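Local atomic coordinates of UDP-glucose 6-dehydrogenase (Pyrobaculum islandicum, PDB entry 3VTF), a protein that probably oxidises UDP-glucose to UDP-glucuronate, using two NAD(+). Residues S144-E152 against P221-Y229; K167-F176 against R191-A201. All blocks are in the same frame, centred on the assembly; numbering follows the deposited sequence.

Contacts 1 and 2 show how a Rossmann-type domain and the long helix that leaves it share one substrate pocket. Their centres lie about 10 Å apart. Along the chain, both segments of contact 2 fall between those of contact 1, and strand 169-172 follows directly on helix 151-160. The two meet where E225 CG packs 3.4 Å from S172 OG and P221 CG lies 3.4 Å from G195 O. At the pocket end both reach UDP-glucose: K228 NZ bonds to the sugar O6' at 2.8 Å, while the sugar O3' donates to F176 O at 3.1 Å. K228 NZ also bonds to E175 O, which ties the two contacts together beside the sugar.

Contact 1. Residues S144-E152 against P221-Y229; sequences STVPPGTTE and PREAELVKY. With UPG (uridine-5'-diphosphate-glucose), chain B.
The loop from T145 to T150, closed by a type II turn over P147-T150, runs beside the first turns of helix 221-251, nearest at P148 and R222, whose CA atoms are 4.9 Å apart. With CG anti to its own carbonyl carbon (chi1 -70°) and an extended chain beyond, E225 carries its carboxylate to the turn. G149 N gives OE1 a bond of 2.6 Å from one side of the carboxylate plane. OE2 takes two donors of T151: the backbone N at 2.8 Å, on the syn lone pair, and OG1 at 2.6 Å from the other side of the plane. A water links OE1 to E152 N; so well supplied with donors, this buried carboxylate would probably stay ionised. P148 sets CG against L226 CB, 4.1 Å away, and CD against the Y229 ring. T145 places CG2 over one face of that ring, 4.1 Å from the centroid, a CH-pi contact, while V146 O sits at the ring edge, 3.1 Å from CE2. K228 CE passes T145 OG1 at 3.4 Å on its way to the sugar. R222 NH1 bonds to L252 O of the second subunit. A glutamate gripped by N-H groups and the hydroxyl of a turn and the next residue joins the Rossmann-type domain to helix 221-251, beside a predicted NAD site at T145 and the observed UDP-glucose site at K228.

Contact 2. Residues K167-F176 against R191-A201; sequences KFSVASNPEF and RIVIGAGDERA. With UPG (uridine-5'-diphosphate-glucose), chain B.
R191 opens the second segment by laying its guanidinium over one face of the F176 ring, CZ 4.0 Å from the ring centroid and only 5° off the normal, a stacked cation-pi pair. Its chain reaches the ring because CG stands between the backbone N and carbonyl carbon (chi1 72°) and chi2 bends again; NE bonds to A262 O of the second subunit. V193 then wedges between two partners, CB 4.0 Å from P174 CG and CG2 3.9 Å from F176 CE2. A water joins V193 N to P174 O. G195 forms a hydrogen-bonded antiparallel pair with S172: G195 N reaches S172 O at 2.6 Å, and S172 N returns a bond to G195 O. A196 faces A171 as a non-hydrogen-bonded pair, and G197 N extends the ladder to V170 O at 2.9 Å. D198, at the N-cap of the next helix, divides its carboxylate: OD1 accepts from A201 N at 2.7 Å, OD2 from S169 OG at 2.5 Å on the syn lone pair. An alanine here would strip the helix of its side-chain cap and is likely to leave both A201 N and S169 OG without this acceptor. R200 makes a cation-pi contact with W137, and A201 CB rests against V170 O. In the mixed sheet, strand 192-196 runs antiparallel to strand 169-172, whose other edge pairs with strand 139-142; helix 221-251 packs on S172 and V193, and helix 151-160 on V170 and S172.

Contact 1. Residues S144-E152 against P221-Y229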
# COMPACT_ATOMS: atom_id res chain seq x y z
N SER A 144 -15.69 14.51 12.36
CA SER A 144 -15.70 13.18 12.96
C SER A 144 -15.56 12.10 11.89
O SER A 144 -16.18 12.21 10.87
CB SER A 144 -17.01 12.97 13.81
OG SER A 144 -17.04 14.02 14.79
N THR A 145 -14.80 11.02 12.19
CA THR A 145 -14.73 9.86 11.38
C THR A 145 -15.98 9.03 11.54
O THR A 145 -16.20 8.48 12.64
CB THR A 145 -13.44 9.03 11.74
OG1 THR A 145 -12.31 9.92 11.47
CG2 THR A 145 -13.36 7.80 10.78
N VAL A 146 -16.80 8.99 10.50
CA VAL A 146 -18.10 8.37 10.60
C VAL A 146 -18.27 7.47 9.39
O VAL A 146 -17.78 7.74 8.26
CB VAL A 146 -19.25 9.40 10.60
CG1 VAL A 146 -19.32 10.23 11.86
CG2 VAL A 146 -19.15 10.36 9.34
N PRO A 147 -19.00 6.37 9.56
CA PRO A 147 -19.20 5.49 8.42
C PRO A 147 -19.96 6.20 7.27
O PRO A 147 -20.74 7.11 7.52
CB PRO A 147 -20.06 4.35 8.98
CG PRO A 147 -19.85 4.38 10.52
CD PRO A 147 -19.51 5.86 10.84
N PRO A 148 -19.74 5.79 6.03
CA PRO A 148 -20.38 6.44 4.89
C PRO A 148 -21.86 6.37 5.01
O PRO A 148 -22.38 5.29 5.30
CB PRO A 148 -19.90 5.57 3.69
CG PRO A 148 -18.46 5.10 4.15
CD PRO A 148 -18.65 4.84 5.64
N GLY A 149 -22.55 7.48 4.75
CA GLY A 149 -24.01 7.50 4.89
C GLY A 149 -24.37 8.25 6.13
O GLY A 149 -25.53 8.70 6.22
N THR A 150 -23.42 8.47 7.07
CA THR A 150 -23.83 9.09 8.36
C THR A 150 -24.22 10.57 8.19
O THR A 150 -25.15 11.07 8.88
CB THR A 150 -22.63 9.04 9.38
OG1 THR A 150 -22.34 7.67 9.62
CG2 THR A 150 -22.92 9.69 10.72
N THR A 151 -23.53 11.29 7.31
CA THR A 151 -23.73 12.75 7.14
C THR A 151 -25.15 13.06 6.61
O THR A 151 -25.89 13.87 7.23
CB THR A 151 -22.67 13.41 6.24
OG1 THR A 151 -21.37 13.24 6.88
CG2 THR A 151 -22.92 14.94 6.07
N GLU A 152 -25.56 12.39 5.54
CA GLU A 152 -26.85 12.69 4.94
C GLU A 152 -27.92 11.87 5.61
O GLU A 152 -29.10 12.11 5.38
CB GLU A 152 -26.82 12.31 3.45
CG GLU A 152 -25.99 13.36 2.73
CD GLU A 152 -25.87 12.99 1.29
OE1 GLU A 152 -25.39 11.86 1.06
OE2 GLU A 152 -26.25 13.81 0.44
N PRO A 221 -21.03 13.29 -0.34
CA PRO A 221 -20.75 13.10 1.08
C PRO A 221 -20.32 11.66 1.37
O PRO A 221 -19.40 11.47 2.14
CB PRO A 221 -22.09 13.44 1.74
CG PRO A 221 -22.64 14.49 0.86
CD PRO A 221 -22.30 14.01 -0.53
N ARG A 222 -20.94 10.68 0.74
CA ARG A 222 -20.54 9.30 0.92
C ARG A 222 -19.11 9.01 0.44
O ARG A 222 -18.42 8.23 1.06
CB ARG A 222 -21.52 8.36 0.22
CG ARG A 222 -22.68 7.94 1.08
CD ARG A 222 -23.59 6.97 0.36
NE ARG A 222 -24.74 6.69 1.19
CZ ARG A 222 -25.55 5.65 1.08
NH1 ARG A 222 -25.38 4.74 0.14
NH2 ARG A 222 -26.54 5.53 1.93
N GLU A 223 -18.71 9.59 -0.68
CA GLU A 223 -17.36 9.41 -1.19
C GLU A 223 -16.33 9.99 -0.25
O GLU A 223 -15.40 9.31 0.10
CB GLU A 223 -17.22 10.04 -2.57
CG GLU A 223 -18.03 9.33 -3.62
CD GLU A 223 -18.17 10.10 -4.91
OE1 GLU A 223 -18.17 11.33 -4.89
OE2 GLU A 223 -18.30 9.46 -5.94
N ALA A 224 -16.56 11.20 0.22
CA ALA A 224 -15.67 11.81 1.22
C ALA A 224 -15.58 10.95 2.50
O ALA A 224 -14.49 10.77 3.07
CB ALA A 224 -16.20 13.19 1.52
N GLU A 225 -16.72 10.38 3.00
CA GLU A 225 -16.65 9.56 4.19
C GLU A 225 -15.83 8.31 3.92
O GLU A 225 -15.04 7.88 4.79
CB GLU A 225 -18.12 9.14 4.64
CG GLU A 225 -18.85 10.42 5.18
CD GLU A 225 -20.40 10.24 5.26
OE1 GLU A 225 -21.03 9.61 4.39
OE2 GLU A 225 -20.98 10.72 6.28
N LEU A 226 -16.04 7.71 2.74
CA LEU A 226 -15.24 6.49 2.40
C LEU A 226 -13.72 6.80 2.19
O LEU A 226 -12.81 5.99 2.58
CB LEU A 226 -15.79 5.86 1.13
CG LEU A 226 -15.17 4.48 0.74
CD1 LEU A 226 -15.31 3.58 1.93
CD2 LEU A 226 -15.93 3.92 -0.42
N VAL A 227 -13.41 8.00 1.69
CA VAL A 227 -11.98 8.39 1.55
C VAL A 227 -11.28 8.32 2.86
O VAL A 227 -10.13 7.87 2.95
CB VAL A 227 -11.84 9.86 0.99
CG1 VAL A 227 -10.40 10.33 1.08
CG2 VAL A 227 -12.28 9.93 -0.48
N LYS A 228 -11.93 8.76 3.94
CA LYS A 228 -11.28 8.76 5.21
C LYS A 228 -10.95 7.34 5.69
O LYS A 228 -9.80 7.07 6.27
CB LYS A 228 -12.18 9.42 6.24
CG LYS A 228 -11.66 9.46 7.67
CD LYS A 228 -10.21 9.94 7.73
CE LYS A 228 -9.77 10.06 9.18
NZ LYS A 228 -8.28 10.24 9.20
N TYR A 229 -11.92 6.43 5.55
CA TYR A 229 -11.63 5.03 6.02
C TYR A 229 -10.60 4.36 5.07
O TYR A 229 -9.69 3.65 5.49
CB TYR A 229 -12.92 4.15 5.97
CG TYR A 229 -13.73 4.36 7.25
CD1 TYR A 229 -13.31 3.80 8.46
CD2 TYR A 229 -14.87 5.25 7.25
CE1 TYR A 229 -14.02 4.03 9.66
CE2 TYR A 229 -15.58 5.53 8.44
CZ TYR A 229 -15.19 4.88 9.62
OH TYR A 229 -15.92 5.11 10.76
N1 UPG B . 3.28 3.34 13.07
C2 UPG B . 4.00 2.13 12.80
N3 UPG B . 4.78 2.08 11.72
C4 UPG B . 4.83 3.15 10.84
C5 UPG B . 4.11 4.37 11.06
C6 UPG B . 3.29 4.40 12.21
O2 UPG B . 3.93 1.13 13.57
O4 UPG B . 5.55 3.03 9.79
C1C UPG B . 2.42 3.29 14.28
C2C UPG B . 2.75 4.46 15.18
O2C UPG B . 3.77 4.15 16.13
C3C UPG B . 1.40 4.71 15.89
C4C UPG B . 0.35 4.32 14.85
O4C UPG B . 1.09 3.61 13.83
O3C UPG B . 1.24 3.74 16.96
C5C UPG B . -0.34 5.54 14.19
O5C UPG B . 0.67 6.52 13.91
PA UPG B . 0.24 7.99 13.20
O1A UPG B . -0.37 7.75 11.78
O2A UPG B . 1.38 8.99 13.47
O3A UPG B . -0.81 8.48 14.32
PB UPG B . -2.25 9.26 14.22
O1B UPG B . -2.09 10.58 14.94
O2B UPG B . -3.07 8.14 14.90
O3B UPG B . -2.61 9.64 12.71
C1' UPG B . -3.52 8.80 11.94
C2' UPG B . -3.30 9.15 10.48
C3' UPG B . -3.86 10.57 10.23
C4' UPG B . -5.35 10.57 10.65
C5' UPG B . -5.41 10.32 12.21
C6' UPG B . -6.82 10.23 12.84
O2' UPG B . -1.82 9.16 10.46
O3' UPG B . -3.71 10.83 8.85
O4' UPG B . -5.85 11.90 10.41
O5' UPG B . -4.89 8.96 12.33
O6' UPG B . -7.76 9.73 11.86
O HOH W 1 -15.43 9.02 7.50
O HOH W 2 -23.60 10.73 3.97
O HOH W 3 -25.62 9.44 1.95

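Contact 2. Residues K167-F176 against R191-A201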
# COMPACT_ATOMS: atom_id res chain seq x y z
N LYS A 167 -34.25 25.71 7.19
CA LYS A 167 -33.47 25.03 6.11
C LYS A 167 -31.94 25.02 6.48
O LYS A 167 -31.45 25.92 7.18
CB LYS A 167 -33.66 25.74 4.76
CG LYS A 167 -32.85 27.05 4.67
CD LYS A 167 -32.84 27.81 3.32
CE LYS A 167 -32.68 29.29 3.63
NZ LYS A 167 -31.94 30.14 2.66
N PHE A 168 -31.23 23.96 6.07
CA PHE A 168 -29.79 23.88 6.35
C PHE A 168 -29.17 22.96 5.35
O PHE A 168 -29.90 22.29 4.60
CB PHE A 168 -29.55 23.32 7.80
CG PHE A 168 -30.04 21.91 8.00
CD1 PHE A 168 -29.15 20.85 7.80
CD2 PHE A 168 -31.36 21.64 8.41
CE1 PHE A 168 -29.51 19.58 8.04
CE2 PHE A 168 -31.77 20.33 8.60
CZ PHE A 168 -30.84 19.28 8.40
N SER A 169 -27.85 22.95 5.33
CA SER A 169 -27.14 22.03 4.42
C SER A 169 -26.10 21.27 5.23
O SER A 169 -25.87 21.61 6.40
CB SER A 169 -26.42 22.82 3.29
OG SER A 169 -27.34 23.56 2.48
N VAL A 170 -25.60 20.16 4.66
CA VAL A 170 -24.71 19.24 5.41
C VAL A 170 -23.51 19.04 4.46
O VAL A 170 -23.60 19.24 3.22
CB VAL A 170 -25.32 17.87 5.75
CG1 VAL A 170 -26.52 18.04 6.71
CG2 VAL A 170 -25.77 17.10 4.48
N ALA A 171 -22.39 18.61 5.03
CA ALA A 171 -21.25 18.26 4.26
C ALA A 171 -20.36 17.36 5.11
O ALA A 171 -20.22 17.60 6.33
CB ALA A 171 -20.43 19.51 3.86
N SER A 172 -19.68 16.43 4.46
CA SER A 172 -18.65 15.63 5.13
C SER A 172 -17.32 16.34 4.69
O SER A 172 -17.13 16.68 3.52
CB SER A 172 -18.69 14.22 4.51
OG SER A 172 -17.48 13.53 4.83
N ASN A 173 -16.44 16.60 5.65
CA ASN A 173 -15.16 17.26 5.37
C ASN A 173 -14.16 16.54 6.29
O ASN A 173 -13.87 16.96 7.45
CB ASN A 173 -15.28 18.78 5.71
CG ASN A 173 -13.95 19.53 5.56
OD1 ASN A 173 -13.05 19.20 4.69
ND2 ASN A 173 -13.76 20.48 6.43
N PRO A 174 -13.71 15.36 5.84
CA PRO A 174 -12.93 14.58 6.76
C PRO A 174 -11.61 15.24 7.12
O PRO A 174 -11.17 16.21 6.42
CB PRO A 174 -12.64 13.27 5.97
CG PRO A 174 -12.98 13.56 4.55
CD PRO A 174 -14.06 14.62 4.59
N GLU A 175 -11.04 14.76 8.20
CA GLU A 175 -9.77 15.38 8.65
C GLU A 175 -8.67 14.36 8.59
O GLU A 175 -8.95 13.16 8.60
CB GLU A 175 -9.94 15.95 10.05
CG GLU A 175 -10.44 14.89 11.02
CD GLU A 175 -9.31 14.04 11.51
OE1 GLU A 175 -8.10 14.52 11.50
OE2 GLU A 175 -9.60 12.90 11.91
N PHE A 176 -7.45 14.83 8.35
CA PHE A 176 -6.34 13.97 8.09
C PHE A 176 -5.14 14.36 8.94
O PHE A 176 -4.02 13.90 8.65
CB PHE A 176 -5.97 14.09 6.61
CG PHE A 176 -7.06 13.62 5.68
CD1 PHE A 176 -7.40 12.25 5.58
CD2 PHE A 176 -7.80 14.55 4.94
CE1 PHE A 176 -8.43 11.81 4.73
CE2 PHE A 176 -8.81 14.11 4.07
CZ PHE A 176 -9.14 12.75 4.00
N ARG A 191 -4.33 17.43 0.93
CA ARG A 191 -5.49 17.71 0.11
C ARG A 191 -6.67 18.01 1.08
O ARG A 191 -6.57 17.72 2.27
CB ARG A 191 -5.88 16.58 -0.85
CG ARG A 191 -6.52 15.32 -0.25
CD ARG A 191 -5.47 14.65 0.66
NE ARG A 191 -5.82 13.19 0.80
CZ ARG A 191 -5.59 12.45 1.89
NH1 ARG A 191 -5.03 12.97 3.02
NH2 ARG A 191 -5.95 11.15 1.85
N ILE A 192 -7.67 18.71 0.59
CA ILE A 192 -8.90 19.01 1.33
C ILE A 192 -10.04 18.32 0.64
O ILE A 192 -10.21 18.46 -0.62
CB ILE A 192 -9.13 20.56 1.36
CG1 ILE A 192 -8.11 21.18 2.30
CG2 ILE A 192 -10.55 20.88 1.88
CD1 ILE A 192 -8.02 22.71 2.14
N VAL A 193 -10.81 17.49 1.37
CA VAL A 193 -11.86 16.74 0.76
C VAL A 193 -13.20 17.31 1.27
O VAL A 193 -13.43 17.39 2.49
CB VAL A 193 -11.77 15.25 1.19
CG1 VAL A 193 -12.98 14.47 0.66
CG2 VAL A 193 -10.48 14.64 0.60
N ILE A 194 -14.04 17.74 0.35
CA ILE A 194 -15.32 18.33 0.68
C ILE A 194 -16.41 17.47 0.07
O ILE A 194 -16.58 17.45 -1.13
CB ILE A 194 -15.42 19.76 0.12
CG1 ILE A 194 -14.44 20.70 0.81
CG2 ILE A 194 -16.83 20.31 0.27
CD1 ILE A 194 -14.05 21.89 -0.02
N GLY A 195 -17.16 16.76 0.90
CA GLY A 195 -18.29 16.01 0.40
C GLY A 195 -19.54 16.80 0.69
O GLY A 195 -20.13 16.64 1.73
N ALA A 196 -19.95 17.62 -0.27
CA ALA A 196 -21.02 18.58 -0.07
C ALA A 196 -22.36 17.98 -0.36
O ALA A 196 -22.53 17.30 -1.35
CB ALA A 196 -20.80 19.81 -0.93
N GLY A 197 -23.32 18.23 0.52
CA GLY A 197 -24.67 17.74 0.28
C GLY A 197 -25.34 18.62 -0.80
O GLY A 197 -26.27 18.19 -1.40
N ASP A 198 -24.87 19.84 -1.05
CA ASP A 198 -25.42 20.65 -2.21
C ASP A 198 -24.40 21.68 -2.62
O ASP A 198 -23.36 21.80 -1.97
CB ASP A 198 -26.74 21.35 -1.83
CG ASP A 198 -26.59 22.27 -0.58
OD1 ASP A 198 -25.57 22.89 -0.40
OD2 ASP A 198 -27.44 22.28 0.29
N GLU A 199 -24.71 22.48 -3.65
CA GLU A 199 -23.78 23.50 -4.15
C GLU A 199 -23.44 24.59 -3.15
O GLU A 199 -22.31 25.09 -3.10
CB GLU A 199 -24.35 24.17 -5.46
CG GLU A 199 -23.38 25.04 -6.22
CD GLU A 199 -22.01 24.37 -6.34
OE1 GLU A 199 -21.95 23.29 -7.00
OE2 GLU A 199 -21.01 24.89 -5.76
N ARG A 200 -24.43 24.97 -2.37
CA ARG A 200 -24.20 26.06 -1.44
C ARG A 200 -23.20 25.59 -0.38
O ARG A 200 -22.36 26.37 0.00
CB ARG A 200 -25.49 26.44 -0.74
CG ARG A 200 -25.40 27.73 0.05
CD ARG A 200 -26.75 28.12 0.61
NE ARG A 200 -26.64 29.31 1.46
CZ ARG A 200 -27.67 29.97 1.97
NH1 ARG A 200 -28.89 29.56 1.71
NH2 ARG A 200 -27.46 31.09 2.70
N ALA A 201 -23.31 24.32 0.07
CA ALA A 201 -22.30 23.76 1.01
C ALA A 201 -20.89 23.80 0.42
O ALA A 201 -19.97 24.17 1.09
CB ALA A 201 -22.67 22.32 1.38
N1 UPG B . 3.28 3.34 13.07
C2 UPG B . 4.00 2.13 12.80
N3 UPG B . 4.78 2.08 11.72
C4 UPG B . 4.83 3.15 10.84
C5 UPG B . 4.11 4.37 11.06
C6 UPG B . 3.29 4.40 12.21
O2 UPG B . 3.93 1.13 13.57
O4 UPG B . 5.55 3.03 9.79
C1C UPG B . 2.42 3.29 14.28
C2C UPG B . 2.75 4.46 15.18
O2C UPG B . 3.77 4.15 16.13
C3C UPG B . 1.40 4.71 15.89
C4C UPG B . 0.35 4.32 14.85
O4C UPG B . 1.09 3.61 13.83
O3C UPG B . 1.24 3.74 16.96
C5C UPG B . -0.34 5.54 14.19
O5C UPG B . 0.67 6.52 13.91
PA UPG B . 0.24 7.99 13.20
O1A UPG B . -0.37 7.75 11.78
O2A UPG B . 1.38 8.99 13.47
O3A UPG B . -0.81 8.48 14.32
PB UPG B . -2.25 9.26 14.22
O1B UPG B . -2.09 10.58 14.94
O2B UPG B . -3.07 8.14 14.90
O3B UPG B . -2.61 9.64 12.71
C1' UPG B . -3.52 8.80 11.94
C2' UPG B . -3.30 9.15 10.48
C3' UPG B . -3.86 10.57 10.23
C4' UPG B . -5.35 10.57 10.65
C5' UPG B . -5.41 10.32 12.21
C6' UPG B . -6.82 10.23 12.84
O2' UPG B . -1.82 9.16 10.46
O3' UPG B . -3.71 10.83 8.85
O4' UPG B . -5.85 11.90 10.41
O5' UPG B . -4.89 8.96 12.33
O6' UPG B . -7.76 9.73 11.86
O HOH W 4 -27.31 19.46 2.03
O HOH W 5 -10.28 17.31 4.25